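Local coordinates for protein luciferase-like monooxygenase (Streptomyces bottropensis, PDB 4US5) that probably acts as a flavin-dependent monooxygenase of the bacterial luciferase family, inserting oxygen into an organic substrate, at residues Q26-L31 with E60-R65; K89-F94 with E142-Y147; L223-C228 with T299-A304. All blocks are in the same frame, centred on the assembly; numbering follows the deposited sequence.

Contact 1. Residues Q26-L31 with E60-R65; sequences QHSIEL and EILIAR. With NA (sodium ion), chain O.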
ATOM      1  N   GLN B  26       3.146   2.255 -15.059  1.00 17.50           N
ATOM      2  CA  GLN B  26       4.175   1.448 -15.690  1.00 18.90           C
ATOM      3  C   GLN B  26       5.406   2.308 -15.988  1.00 16.52           C
ATOM      4  O   GLN B  26       6.549   1.893 -15.781  1.00 17.19           O
ATOM      5  CB  GLN B  26       3.634   0.763 -16.996  1.00 20.20           C
ATOM      6  CG  GLN B  26       2.605  -0.372 -16.725  1.00 24.77           C
ATOM      7  CD  GLN B  26       3.124  -1.410 -15.739  1.00 26.45           C
ATOM      8  OE1 GLN B  26       4.234  -1.917 -15.901  1.00 26.01           O
ATOM      9  NE2 GLN B  26       2.355  -1.664 -14.659  1.00 25.20           N
ATOM     10  N   HIS B  27       5.164   3.514 -16.455  1.00 17.58           N
ATOM     11  CA  HIS B  27       6.283   4.434 -16.712  1.00 17.58           C
ATOM     12  C   HIS B  27       7.037   4.821 -15.467  1.00 16.93           C
ATOM     13  O   HIS B  27       8.265   5.053 -15.527  1.00 18.33           O
ATOM     14  CB  HIS B  27       5.808   5.646 -17.461  1.00 17.81           C
ATOM     15  CG  HIS B  27       5.487   5.367 -18.879  1.00 18.54           C
ATOM     16  ND1 HIS B  27       4.593   6.122 -19.594  1.00 20.40           N
ATOM     17  CD2 HIS B  27       5.884   4.365 -19.705  1.00 19.72           C
ATOM     18  CE1 HIS B  27       4.422   5.593 -20.792  1.00 20.50           C
ATOM     19  NE2 HIS B  27       5.223   4.545 -20.902  1.00 19.51           N
ATOM     20  N   SER B  28       6.353   4.852 -14.324  1.00 17.50           N
ATOM     21  CA  SER B  28       7.011   5.150 -13.025  1.00 16.02           C
ATOM     22  C   SER B  28       7.958   4.092 -12.670  1.00 15.81           C
ATOM     23  O   SER B  28       9.098   4.341 -12.249  1.00 14.58           O
ATOM     24  CB  SER B  28       5.973   5.285 -11.893  1.00 18.74           C
ATOM     25  OG  SER B  28       5.160   6.411 -12.100  1.00 21.19           O
ATOM     26  N   ILE B  29       7.529   2.858 -12.863  1.00 16.11           N
ATOM     27  CA  ILE B  29       8.404   1.721 -12.603  1.00 17.19           C
ATOM     28  C   ILE B  29       9.648   1.707 -13.495  1.00 16.58           C
ATOM     29  O   ILE B  29      10.771   1.494 -13.013  1.00 16.88           O
ATOM     30  CB  ILE B  29       7.601   0.403 -12.779  1.00 17.63           C
ATOM     31  CG1 ILE B  29       6.500   0.343 -11.731  1.00 18.64           C
ATOM     32  CG2 ILE B  29       8.504  -0.811 -12.674  1.00 18.96           C
ATOM     33  CD1 ILE B  29       5.432  -0.718 -11.993  1.00 20.92           C
ATOM     34  N   GLU B  30       9.449   1.977 -14.782  1.00 17.45           N
ATOM     35  CA  GLU B  30      10.535   2.066 -15.725  1.00 19.17           C
ATOM     36  C   GLU B  30      11.541   3.165 -15.348  1.00 17.11           C
ATOM     37  O   GLU B  30      12.779   2.954 -15.352  1.00 16.39           O
ATOM     38  CB  GLU B  30      10.013   2.371 -17.125  1.00 21.05           C
ATOM     39  CG  GLU B  30      11.099   2.177 -18.173  1.00 24.54           C
ATOM     40  CD  GLU B  30      10.627   2.345 -19.611  1.00 28.23           C
ATOM     41  OE1 GLU B  30       9.488   2.854 -19.842  1.00 23.70           O
ATOM     42  OE2 GLU B  30      11.445   1.985 -20.519  1.00 26.93           O
ATOM     43  N   LEU B  31      11.024   4.299 -14.942  1.00 16.36           N
ATOM     44  CA  LEU B  31      11.891   5.405 -14.513  1.00 15.69           C
ATOM     45  C   LEU B  31      12.645   5.048 -13.254  1.00 15.90           C
ATOM     46  O   LEU B  31      13.840   5.348 -13.128  1.00 16.88           O
ATOM     47  CB  LEU B  31      11.100   6.687 -14.345  1.00 16.39           C
ATOM     48  CG  LEU B  31      11.881   7.890 -13.853  1.00 18.03           C
ATOM     49  CD1 LEU B  31      13.007   8.255 -14.805  1.00 18.52           C
ATOM     50  CD2 LEU B  31      10.935   9.074 -13.648  1.00 21.24           C
ATOM     51  N   GLU B  60       1.903   4.693  -1.266  1.00 15.42           N
ATOM     52  CA  GLU B  60       2.355   3.485  -0.569  1.00 15.68           C
ATOM     53  C   GLU B  60       2.237   2.228  -1.425  1.00 16.14           C
ATOM     54  O   GLU B  60       3.052   1.290  -1.317  1.00 14.43           O
ATOM     55  CB  GLU B  60       1.617   3.328   0.760  1.00 15.58           C
ATOM     56  CG  GLU B  60       0.110   3.073   0.665  1.00 17.06           C
ATOM     57  CD  GLU B  60      -0.755   4.324   0.573  1.00 17.53           C
ATOM     58  OE1 GLU B  60      -0.266   5.418   0.198  1.00 16.50           O
ATOM     59  OE2 GLU B  60      -1.969   4.207   0.889  1.00 20.20           O
ATOM     60  N   ILE B  61       1.253   2.211  -2.317  1.00 15.00           N
ATOM     61  CA  ILE B  61       1.061   1.048  -3.217  1.00 16.06           C
ATOM     62  C   ILE B  61       2.147   1.012  -4.288  1.00 16.04           C
ATOM     63  O   ILE B  61       2.768  -0.053  -4.532  1.00 15.64           O
ATOM     64  CB  ILE B  61      -0.331   1.093  -3.905  1.00 15.70           C
ATOM     65  CG1 ILE B  61      -1.449   1.018  -2.839  1.00 15.43           C
ATOM     66  CG2 ILE B  61      -0.435  -0.030  -4.935  1.00 16.77           C
ATOM     67  CD1 ILE B  61      -1.405  -0.225  -1.971  1.00 15.93           C
ATOM     68  N   LEU B  62       2.449   2.159  -4.884  1.00 16.03           N
ATOM     69  CA  LEU B  62       3.523   2.212  -5.858  1.00 16.37           C
ATOM     70  C   LEU B  62       4.922   2.006  -5.216  1.00 15.97           C
ATOM     71  O   LEU B  62       5.779   1.389  -5.805  1.00 15.26           O
ATOM     72  CB  LEU B  62       3.459   3.537  -6.645  1.00 17.12           C
ATOM     73  CG  LEU B  62       4.199   3.581  -7.975  1.00 21.61           C
ATOM     74  CD1 LEU B  62       3.752   2.512  -8.937  1.00 20.10           C
ATOM     75  CD2 LEU B  62       4.118   4.943  -8.652  1.00 22.44           C
ATOM     76  N   ILE B  63       5.112   2.501  -3.988  1.00 15.44           N
ATOM     77  CA  ILE B  63       6.324   2.248  -3.237  1.00 14.86           C
ATOM     78  C   ILE B  63       6.538   0.754  -3.031  1.00 16.19           C
ATOM     79  O   ILE B  63       7.644   0.218  -3.257  1.00 16.52           O
ATOM     80  CB  ILE B  63       6.327   3.004  -1.894  1.00 14.86           C
ATOM     81  CG1 ILE B  63       6.339   4.514  -2.159  1.00 14.74           C
ATOM     82  CG2 ILE B  63       7.509   2.583  -1.047  1.00 15.07           C
ATOM     83  CD1 ILE B  63       5.826   5.296  -1.005  1.00 15.56           C
ATOM     84  N   ALA B  64       5.503   0.060  -2.631  1.00 14.65           N
ATOM     85  CA  ALA B  64       5.601  -1.378  -2.390  1.00 16.25           C
ATOM     86  C   ALA B  64       6.065  -2.119  -3.649  1.00 16.17           C
ATOM     87  O   ALA B  64       6.844  -3.081  -3.576  1.00 18.94           O
ATOM     88  CB  ALA B  64       4.244  -1.890  -1.937  1.00 16.73           C
ATOM     89  N   ARG B  65       5.591  -1.678  -4.800  1.00 16.22           N
ATOM     90  CA  ARG B  65       5.989  -2.289  -6.060  1.00 15.00           C
ATOM     91  C   ARG B  65       7.396  -1.889  -6.475  1.00 16.38           C
ATOM     92  O   ARG B  65       8.211  -2.727  -6.839  1.00 16.74           O
ATOM     93  CB  ARG B  65       5.000  -1.933  -7.147  1.00 14.73           C
ATOM     94  CG  ARG B  65       5.403  -2.389  -8.560  1.00 15.40           C
ATOM     95  CD  ARG B  65       5.619  -3.897  -8.634  1.00 15.28           C
ATOM     96  NE  ARG B  65       5.905  -4.281 -10.004  1.00 17.39           N
ATOM     97  CZ  ARG B  65       5.033  -4.287 -11.004  1.00 17.35           C
ATOM     98  NH1 ARG B  65       3.752  -4.074 -10.796  1.00 17.96           N
ATOM     99  NH2 ARG B  65       5.457  -4.539 -12.252  1.00 19.27           N
TER
HETATM  100 NA    NA O1338      -1.356   7.806   1.349  1.00 27.72          NA
HETATM  101  O   HOH W   1       2.031  -4.021 -12.967  1.00 19.52           O
HETATM  102  O   HOH W   2       4.511  -4.562 -14.888  1.00 31.43           O
HETATM  103  O   HOH W   3      -1.626   6.922   3.989  1.00 23.92           O

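Contact 2. Residues K89-F94 with E142-Y147; sequences KVAEVF and EQLRAY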
ATOM      1  N   LYS B  89      -1.974   4.433  11.511  1.00 19.21           N
ATOM      2  CA  LYS B  89      -2.120   3.766  10.210  1.00 18.21           C
ATOM      3  C   LYS B  89      -0.925   4.020   9.336  1.00 16.71           C
ATOM      4  O   LYS B  89      -0.366   3.099   8.752  1.00 18.68           O
ATOM      5  CB  LYS B  89      -3.393   4.224   9.522  1.00 18.50           C
ATOM      6  CG  LYS B  89      -3.570   3.701   8.093  1.00 18.92           C
ATOM      7  CD  LYS B  89      -3.475   2.195   7.993  1.00 19.41           C
ATOM      8  CE  LYS B  89      -3.796   1.736   6.567  1.00 20.90           C
ATOM      9  NZ  LYS B  89      -3.747   0.253   6.425  1.00 20.83           N
ATOM     10  N   VAL B  90      -0.520   5.266   9.201  1.00 17.93           N
ATOM     11  CA  VAL B  90       0.660   5.570   8.411  1.00 17.02           C
ATOM     12  C   VAL B  90       1.911   4.831   8.918  1.00 18.78           C
ATOM     13  O   VAL B  90       2.702   4.301   8.129  1.00 16.29           O
ATOM     14  CB  VAL B  90       0.889   7.092   8.325  1.00 18.10           C
ATOM     15  CG1 VAL B  90       2.186   7.430   7.584  1.00 19.07           C
ATOM     16  CG2 VAL B  90      -0.282   7.752   7.616  1.00 18.85           C
ATOM     17  N   ALA B  91       2.108   4.843  10.233  1.00 19.37           N
ATOM     18  CA  ALA B  91       3.222   4.141  10.844  1.00 18.52           C
ATOM     19  C   ALA B  91       3.204   2.652  10.506  1.00 18.65           C
ATOM     20  O   ALA B  91       4.225   2.087  10.149  1.00 16.98           O
ATOM     21  CB  ALA B  91       3.211   4.353  12.360  1.00 19.80           C
ATOM     22  N   GLU B  92       2.046   2.034  10.614  1.00 17.33           N
ATOM     23  CA  GLU B  92       1.897   0.616  10.283  1.00 18.62           C
ATOM     24  C   GLU B  92       2.233   0.328   8.809  1.00 18.24           C
ATOM     25  O   GLU B  92       2.932  -0.617   8.491  1.00 17.86           O
ATOM     26  CB  GLU B  92       0.485   0.147  10.521  1.00 19.30           C
ATOM     27  CG  GLU B  92       0.097   0.016  11.965  1.00 22.75           C
ATOM     28  CD  GLU B  92      -1.331  -0.431  12.132  1.00 23.12           C
ATOM     29  OE1 GLU B  92      -2.169  -0.121  11.233  1.00 23.19           O
ATOM     30  OE2 GLU B  92      -1.640  -1.018  13.227  1.00 22.63           O
ATOM     31  N   VAL B  93       1.705   1.157   7.927  1.00 17.08           N
ATOM     32  CA  VAL B  93       1.966   0.996   6.488  1.00 17.54           C
ATOM     33  C   VAL B  93       3.474   1.038   6.219  1.00 18.65           C
ATOM     34  O   VAL B  93       4.019   0.194   5.510  1.00 16.48           O
ATOM     35  CB  VAL B  93       1.212   2.091   5.691  1.00 16.89           C
ATOM     36  CG1 VAL B  93       1.699   2.204   4.252  1.00 17.75           C
ATOM     37  CG2 VAL B  93      -0.304   1.806   5.703  1.00 17.33           C
ATOM     38  N   PHE B  94       4.149   2.027   6.783  1.00 16.59           N
ATOM     39  CA  PHE B  94       5.536   2.213   6.478  1.00 16.12           C
ATOM     40  C   PHE B  94       6.431   1.257   7.240  1.00 18.20           C
ATOM     41  O   PHE B  94       7.496   0.923   6.758  1.00 21.52           O
ATOM     42  CB  PHE B  94       5.939   3.683   6.555  1.00 14.98           C
ATOM     43  CG  PHE B  94       5.499   4.472   5.325  1.00 14.70           C
ATOM     44  CD1 PHE B  94       4.167   4.789   5.141  1.00 15.00           C
ATOM     45  CD2 PHE B  94       6.372   4.722   4.313  1.00 14.81           C
ATOM     46  CE1 PHE B  94       3.751   5.442   3.998  1.00 16.04           C
ATOM     47  CE2 PHE B  94       5.974   5.363   3.154  1.00 13.86           C
ATOM     48  CZ  PHE B  94       4.657   5.705   2.973  1.00 14.65           C
ATOM     49  N   GLU B 142       4.492  14.541  15.228  1.00 32.98           N
ATOM     50  CA  GLU B 142       5.010  14.076  16.523  1.00 35.82           C
ATOM     51  C   GLU B 142       4.408  12.742  16.914  1.00 31.54           C
ATOM     52  O   GLU B 142       5.089  11.871  17.433  1.00 30.44           O
ATOM     53  CB  GLU B 142       4.657  15.065  17.676  1.00 41.46           C
ATOM     54  CG  GLU B 142       5.830  15.271  18.638  1.00 51.65           C
ATOM     55  CD  GLU B 142       6.797  16.289  18.114  1.00 54.66           C
ATOM     56  OE1 GLU B 142       6.614  17.500  18.426  1.00 55.16           O
ATOM     57  OE2 GLU B 142       7.744  15.868  17.404  1.00 56.15           O
ATOM     58  N   GLN B 143       3.104  12.607  16.721  1.00 28.61           N
ATOM     59  CA  GLN B 143       2.434  11.343  17.002  1.00 29.26           C
ATOM     60  C   GLN B 143       3.019  10.210  16.152  1.00 26.42           C
ATOM     61  O   GLN B 143       3.237   9.103  16.627  1.00 25.77           O
ATOM     62  CB  GLN B 143       0.964  11.431  16.667  1.00 33.91           C
ATOM     63  CG  GLN B 143       0.066  12.160  17.624  1.00 41.59           C
ATOM     64  CD  GLN B 143      -1.380  11.962  17.209  1.00 47.80           C
ATOM     65  OE1 GLN B 143      -1.865  12.632  16.300  1.00 51.27           O
ATOM     66  NE2 GLN B 143      -2.049  10.980  17.810  1.00 52.07           N
ATOM     67  N   LEU B 144       3.245  10.496  14.879  1.00 24.82           N
ATOM     68  CA  LEU B 144       3.833   9.506  13.955  1.00 23.51           C
ATOM     69  C   LEU B 144       5.197   9.083  14.460  1.00 23.54           C
ATOM     70  O   LEU B 144       5.514   7.915  14.495  1.00 23.43           O
ATOM     71  CB  LEU B 144       3.926  10.110  12.556  1.00 22.55           C
ATOM     72  CG  LEU B 144       4.632   9.300  11.484  1.00 22.70           C
ATOM     73  CD1 LEU B 144       4.022   7.910  11.360  1.00 20.69           C
ATOM     74  CD2 LEU B 144       4.530  10.059  10.167  1.00 24.23           C
ATOM     75  N   ARG B 145       6.036  10.059  14.800  1.00 27.00           N
ATOM     76  CA  ARG B 145       7.395   9.766  15.291  1.00 30.23           C
ATOM     77  C   ARG B 145       7.328   8.893  16.549  1.00 26.90           C
ATOM     78  O   ARG B 145       8.099   7.951  16.681  1.00 30.41           O
ATOM     79  CB  ARG B 145       8.146  11.103  15.506  1.00 33.49           C
ATOM     80  CG  ARG B 145       9.633  11.099  15.742  1.00 39.41           C
ATOM     81  CD  ARG B 145      10.059  12.551  16.003  1.00 38.98           C
ATOM     82  NE  ARG B 145      11.150  12.990  15.156  1.00 40.46           N
ATOM     83  CZ  ARG B 145      11.591  14.249  15.105  1.00 35.44           C
ATOM     84  NH1 ARG B 145      11.023  15.191  15.835  1.00 36.87           N
ATOM     85  NH2 ARG B 145      12.611  14.554  14.322  1.00 37.73           N
ATOM     86  N   ALA B 146       6.353   9.144  17.419  1.00 27.36           N
ATOM     87  CA  ALA B 146       6.160   8.353  18.621  1.00 28.94           C
ATOM     88  C   ALA B 146       5.719   6.931  18.292  1.00 29.13           C
ATOM     89  O   ALA B 146       6.192   5.971  18.883  1.00 28.52           O
ATOM     90  CB  ALA B 146       5.140   9.015  19.547  1.00 31.32           C
ATOM     91  N   TYR B 147       4.827   6.778  17.315  1.00 26.72           N
ATOM     92  CA  TYR B 147       4.420   5.424  16.927  1.00 26.11           C
ATOM     93  C   TYR B 147       5.569   4.649  16.313  1.00 22.85           C
ATOM     94  O   TYR B 147       5.656   3.434  16.457  1.00 27.98           O
ATOM     95  CB  TYR B 147       3.242   5.466  15.972  1.00 24.11           C
ATOM     96  CG  TYR B 147       1.918   5.809  16.619  1.00 24.01           C
ATOM     97  CD1 TYR B 147       1.467   5.125  17.735  1.00 24.06           C
ATOM     98  CD2 TYR B 147       1.101   6.760  16.068  1.00 24.71           C
ATOM     99  CE1 TYR B 147       0.231   5.396  18.280  1.00 26.12           C
ATOM    100  CE2 TYR B 147      -0.120   7.060  16.609  1.00 24.81           C
ATOM    101  CZ  TYR B 147      -0.544   6.385  17.721  1.00 25.83           C
ATOM    102  OH  TYR B 147      -1.745   6.668  18.231  1.00 27.66           O
TER

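Contact 3. Residues L223-C228 with T299-A304; sequences LSVVVC and TKMADA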
ATOM      1  N   LEU B 223      16.490  20.028  -2.353  1.00 16.55           N
ATOM      2  CA  LEU B 223      15.740  20.957  -3.159  1.00 17.60           C
ATOM      3  C   LEU B 223      14.987  20.209  -4.272  1.00 18.16           C
ATOM      4  O   LEU B 223      15.621  19.549  -5.093  1.00 19.96           O
ATOM      5  CB  LEU B 223      16.701  21.952  -3.782  1.00 20.72           C
ATOM      6  CG  LEU B 223      16.136  23.219  -4.388  1.00 22.74           C
ATOM      7  CD1 LEU B 223      15.414  24.046  -3.343  1.00 24.68           C
ATOM      8  CD2 LEU B 223      17.261  24.010  -5.029  1.00 22.57           C
ATOM      9  N   SER B 224      13.657  20.262  -4.249  1.00 17.27           N
ATOM     10  CA  SER B 224      12.855  19.676  -5.311  1.00 17.03           C
ATOM     11  C   SER B 224      12.650  20.667  -6.415  1.00 17.31           C
ATOM     12  O   SER B 224      12.190  21.799  -6.178  1.00 17.12           O
ATOM     13  CB  SER B 224      11.534  19.137  -4.788  1.00 19.58           C
ATOM     14  OG  SER B 224      11.806  18.154  -3.819  1.00 23.34           O
ATOM     15  N   VAL B 225      12.969  20.238  -7.620  1.00 16.04           N
ATOM     16  CA  VAL B 225      13.013  21.079  -8.795  1.00 17.17           C
ATOM     17  C   VAL B 225      12.405  20.326  -9.962  1.00 17.57           C
ATOM     18  O   VAL B 225      12.623  19.132 -10.104  1.00 17.42           O
ATOM     19  CB  VAL B 225      14.461  21.469  -9.183  1.00 17.63           C
ATOM     20  CG1 VAL B 225      14.997  22.551  -8.259  1.00 18.76           C
ATOM     21  CG2 VAL B 225      15.391  20.262  -9.197  1.00 18.78           C
ATOM     22  N   VAL B 226      11.669  21.045 -10.805  1.00 17.27           N
ATOM     23  CA  VAL B 226      11.322  20.571 -12.110  1.00 16.79           C
ATOM     24  C   VAL B 226      12.476  20.835 -13.063  1.00 17.17           C
ATOM     25  O   VAL B 226      13.064  21.956 -13.105  1.00 15.20           O
ATOM     26  CB  VAL B 226      10.055  21.253 -12.636  1.00 17.16           C
ATOM     27  CG1 VAL B 226       9.880  21.031 -14.115  1.00 17.12           C
ATOM     28  CG2 VAL B 226       8.851  20.757 -11.901  1.00 18.96           C
ATOM     29  N   VAL B 227      12.854  19.800 -13.802  1.00 16.63           N
ATOM     30  CA  VAL B 227      13.889  19.938 -14.797  1.00 17.55           C
ATOM     31  C   VAL B 227      13.417  19.332 -16.096  1.00 18.86           C
ATOM     32  O   VAL B 227      12.817  18.254 -16.108  1.00 16.88           O
ATOM     33  CB  VAL B 227      15.183  19.233 -14.376  1.00 17.80           C
ATOM     34  CG1 VAL B 227      16.281  19.414 -15.416  1.00 20.49           C
ATOM     35  CG2 VAL B 227      15.630  19.707 -13.007  1.00 19.98           C
ATOM     36  N   CYS B 228      13.688  20.038 -17.184  1.00 18.61           N
ATOM     37  CA  CYS B 228      13.433  19.545 -18.521  1.00 19.17           C
ATOM     38  C   CYS B 228      14.724  19.663 -19.326  1.00 17.76           C
ATOM     39  O   CYS B 228      15.105  20.759 -19.775  1.00 19.22           O
ATOM     40  CB  CYS B 228      12.307  20.379 -19.142  1.00 19.84           C
ATOM     41  SG  CYS B 228      11.814  19.842 -20.776  1.00 23.16           S
ATOM     42  N   THR B 299      23.422  23.789 -10.060  1.00 21.78           N
ATOM     43  CA  THR B 299      24.550  23.843  -9.138  1.00 22.40           C
ATOM     44  C   THR B 299      24.559  25.176  -8.348  1.00 22.94           C
ATOM     45  O   THR B 299      24.794  25.186  -7.139  1.00 23.59           O
ATOM     46  CB  THR B 299      25.882  23.614  -9.875  1.00 24.38           C
ATOM     47  OG1 THR B 299      25.893  22.284 -10.404  1.00 26.63           O
ATOM     48  CG2 THR B 299      27.059  23.755  -8.911  1.00 27.38           C
ATOM     49  N   LYS B 300      24.287  26.285  -9.032  1.00 22.24           N
ATOM     50  CA  LYS B 300      24.155  27.590  -8.357  1.00 22.73           C
ATOM     51  C   LYS B 300      23.098  27.501  -7.272  1.00 23.73           C
ATOM     52  O   LYS B 300      23.289  27.994  -6.139  1.00 23.87           O
ATOM     53  CB  LYS B 300      23.769  28.673  -9.353  1.00 25.59           C
ATOM     54  CG  LYS B 300      24.868  29.105 -10.318  1.00 31.22           C
ATOM     55  CD  LYS B 300      24.466  30.379 -11.074  1.00 37.63           C
ATOM     56  CE  LYS B 300      25.578  30.937 -11.962  1.00 43.95           C
ATOM     57  NZ  LYS B 300      25.113  32.036 -12.869  1.00 46.76           N
HETATM   58  N   MSE B 301      21.970  26.860  -7.607  1.00 20.57           N
HETATM   59  CA  MSE B 301      20.840  26.775  -6.692  1.00 21.17           C
HETATM   60  C   MSE B 301      21.175  25.917  -5.517  1.00 21.17           C
HETATM   61  O   MSE B 301      20.878  26.262  -4.372  1.00 21.61           O
HETATM   62  CB  MSE B 301      19.608  26.244  -7.439  1.00 21.70           C
HETATM   63  CG  MSE B 301      19.122  27.277  -8.455  1.00 22.06           C
HETATM   64 SE   MSE B 301      17.879  26.486  -9.716  1.00 25.70          SE
HETATM   65  CE  MSE B 301      16.391  26.269  -8.472  1.00 22.59           C
ATOM     66  N   ALA B 302      21.822  24.799  -5.776  1.00 22.35           N
ATOM     67  CA  ALA B 302      22.277  23.917  -4.696  1.00 22.56           C
ATOM     68  C   ALA B 302      23.314  24.576  -3.750  1.00 23.74           C
ATOM     69  O   ALA B 302      23.216  24.443  -2.535  1.00 23.07           O
ATOM     70  CB  ALA B 302      22.809  22.624  -5.260  1.00 21.69           C
ATOM     71  N   ASP B 303      24.282  25.284  -4.321  1.00 25.49           N
ATOM     72  CA  ASP B 303      25.293  25.983  -3.527  1.00 26.47           C
ATOM     73  C   ASP B 303      24.622  26.985  -2.616  1.00 25.75           C
ATOM     74  O   ASP B 303      24.941  27.074  -1.430  1.00 24.47           O
ATOM     75  CB  ASP B 303      26.292  26.722  -4.428  1.00 29.40           C
ATOM     76  CG  ASP B 303      27.247  25.804  -5.124  1.00 33.90           C
ATOM     77  OD1 ASP B 303      27.377  24.639  -4.738  1.00 37.43           O
ATOM     78  OD2 ASP B 303      27.880  26.239  -6.107  1.00 34.85           O
ATOM     79  N   ALA B 304      23.681  27.754  -3.177  1.00 24.62           N
ATOM     80  CA  ALA B 304      23.024  28.806  -2.424  1.00 24.11           C
ATOM     81  C   ALA B 304      22.158  28.295  -1.282  1.00 23.90           C
ATOM     82  O   ALA B 304      22.059  28.937  -0.242  1.00 25.18           O
ATOM     83  CB  ALA B 304      22.209  29.689  -3.349  1.00 23.58           C
TER

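Contact 1. Residues Q26-L31 with E60-R65
Over one face of the Arg65 guanidinium stands the terminal methyl of Ile29, with CD1 placed above the centre of the group and 3.7 Å from CZ. At the edge, in the plane of the group, lie two waters. One accepts from NH1 of Arg65 at 2.8 Å and also from NE2 of Gln26, while the other accepts from Arg65 NH2 and donates to OE1 of Gln26 at 2.8 Å. The amide and the guanidinium are thus joined through a pair of solvent bridges instead of touching. Arg65 leaves its helix with CG anti to the backbone N (chi1 173°) and then bends at chi2, so that the chain crosses Ile29 at about a right angle and lays its flat end beneath the methyl. Further partners fix the group: NE forms a salt bridge with Glu69, and NH1 is hydrogen-bonded to Tyr101 of the second subunit. With a leucine in its place, Glu69 would probably lose this countercharge and both waters their anchor on this helix.

The other meeting point is a van der Waals contact: Ser28 CB rests 3.7 Å from CD2 of Leu62. The serine hydroxyl has its polar bonds elsewhere, to Glu11 and to the carbonyl oxygen of Ser24. At the start of segment 60-65, away from the packing, Glu60 OE1 binds a sodium ion at 2.9 Å, a site shared with Glu47.

The segments lie on successive helices of the barrel, 21-38 and 59-68; their own axes come within 10.9 Å, at 45°. Strand 42-45 runs between them in sequence and lies under both, its Phe43 touching Leu31 and its Val45 touching Leu62, while helix 319-332 packs against Leu31 and helix 87-100 against Ile63.

Contact 2. Residues K89-F94 with E142-Y147
Leu144 and Tyr147, one turn apart on segment 142-147, close on the small methyl of Ala91, and the residues around them show how a helix divides its work by face. Glu142 begins the segment on the side turned from the partner helix, where OE2 makes a long salt bridge of 3.7 Å to NH1 of Arg145. Gln143 follows, leaning on Pro87 at the start of helix 87-100.

Leu144 is the first to reach across. CG is anti to the backbone N (chi1 174°), and with the turn at chi2 this brings CD1 to 3.8 Å from Ala91 CB. The same methyl reaches the Ala91 backbone N at a similar distance, and Val90 CG1 flanks it more loosely at 4.2 Å from Leu144 CD1. Leu144 also meets Leu107 and Ile109 of strand 105-110, so it wedges between helix and barrel wall.

Arg145 points away, and its NH2 is hydrogen-bonded to the carbonyl oxygen of Leu184. Tyr147 then touches with its root instead of its ring: CB lies 3.8 Å from Ala91 CB. With CG anti to the carbonyl carbon, the tyrosine directs its ring past the alanine, where the side chain packs on Pro87 and Leu88 and on Ala122 of the second subunit.

The small side chain of Ala91 is consistent with the closeness of the helices. The axes of the two segments come within 9.2 Å, crossing at -44°, and the alpha carbons of Ala91 and Leu144 are 6.2 Å apart. The side-chain atoms that meet here are all aliphatic carbons, so shape and burial hold the two helices together rather than directional bonds; the charged ends of Lys89, Glu92 and Arg145 find partners away from the interface, Glu92 bonding to His49 of the second subunit.

Contact 3. Residues L223-C228 with T299-A304
A helix laid against the outer wall of a parallel barrel is the element here, and Met301 is the residue by which helix 291-305 reaches Leu223 and Val225 of strand 221-229. The residue is selenomethionine in this crystal, with SE in place of sulfur.

Its two ends serve two different partners. At the root, Met301 CB is 4.0 Å from CD2 of Leu223, and the two side chains cross at about a right angle. At the far end the terminal methyl CE lies 4.0 Å from Val225 CG1, with the side chains running past each other in opposite directions. The torsions explain this division. CG of Met301 stands anti to the carbonyl carbon, the chain continues extended through chi2 (165°), and it turns only at chi3 (71°), which swings CE off the line of the chain toward the valine. On the strand, Leu223 carries its CG anti to the backbone N, and Val225 offers CG1, the branch beside its own N.

Leu223 and Val225 alternate with Ser224 in the usual way of a strand, so both point toward the helix while the serine between them does not. Val225 and Val227 also touch Leu298, about one helical turn before Met301, and Leu223 touches Thr305 further along, so alternate residues of the strand meet the C-terminal half of the helix. His192 and Trp283, from loops, pack on Met301 as well.

Helix 291-305 connects strand 286-289 to strand 309-313, both of which pair in parallel with strand 221-229. The contact is therefore the packing of a beta-alpha-beta crossover helix on the hydrophobic outer face of the sheet, the recurring unit of the TIM barrel and of the luciferase-like monooxygenases built on it.

In the fold
Contacts 1 and 2 are neighbours, with centres 22 Å apart, and they touch directly: Glu60 CB packs 3.7 Å from Val93 CG1, and Ile63 meets Phe94. They are also coupled through the dimer, because Lys89 of contact 2 forms a salt bridge with Glu60 of the second subunit, the residue that binds sodium within contact 1. Contact 3 lies on the opposite side of the chain's centre from both. Its centre is about 24 Å from that of contact 1 and 31 Å from that of contact 2, and the other subunit does not touch it. One barrel thus combines helix-helix packing near the dimer interface with helix-on-strand packing across the fold.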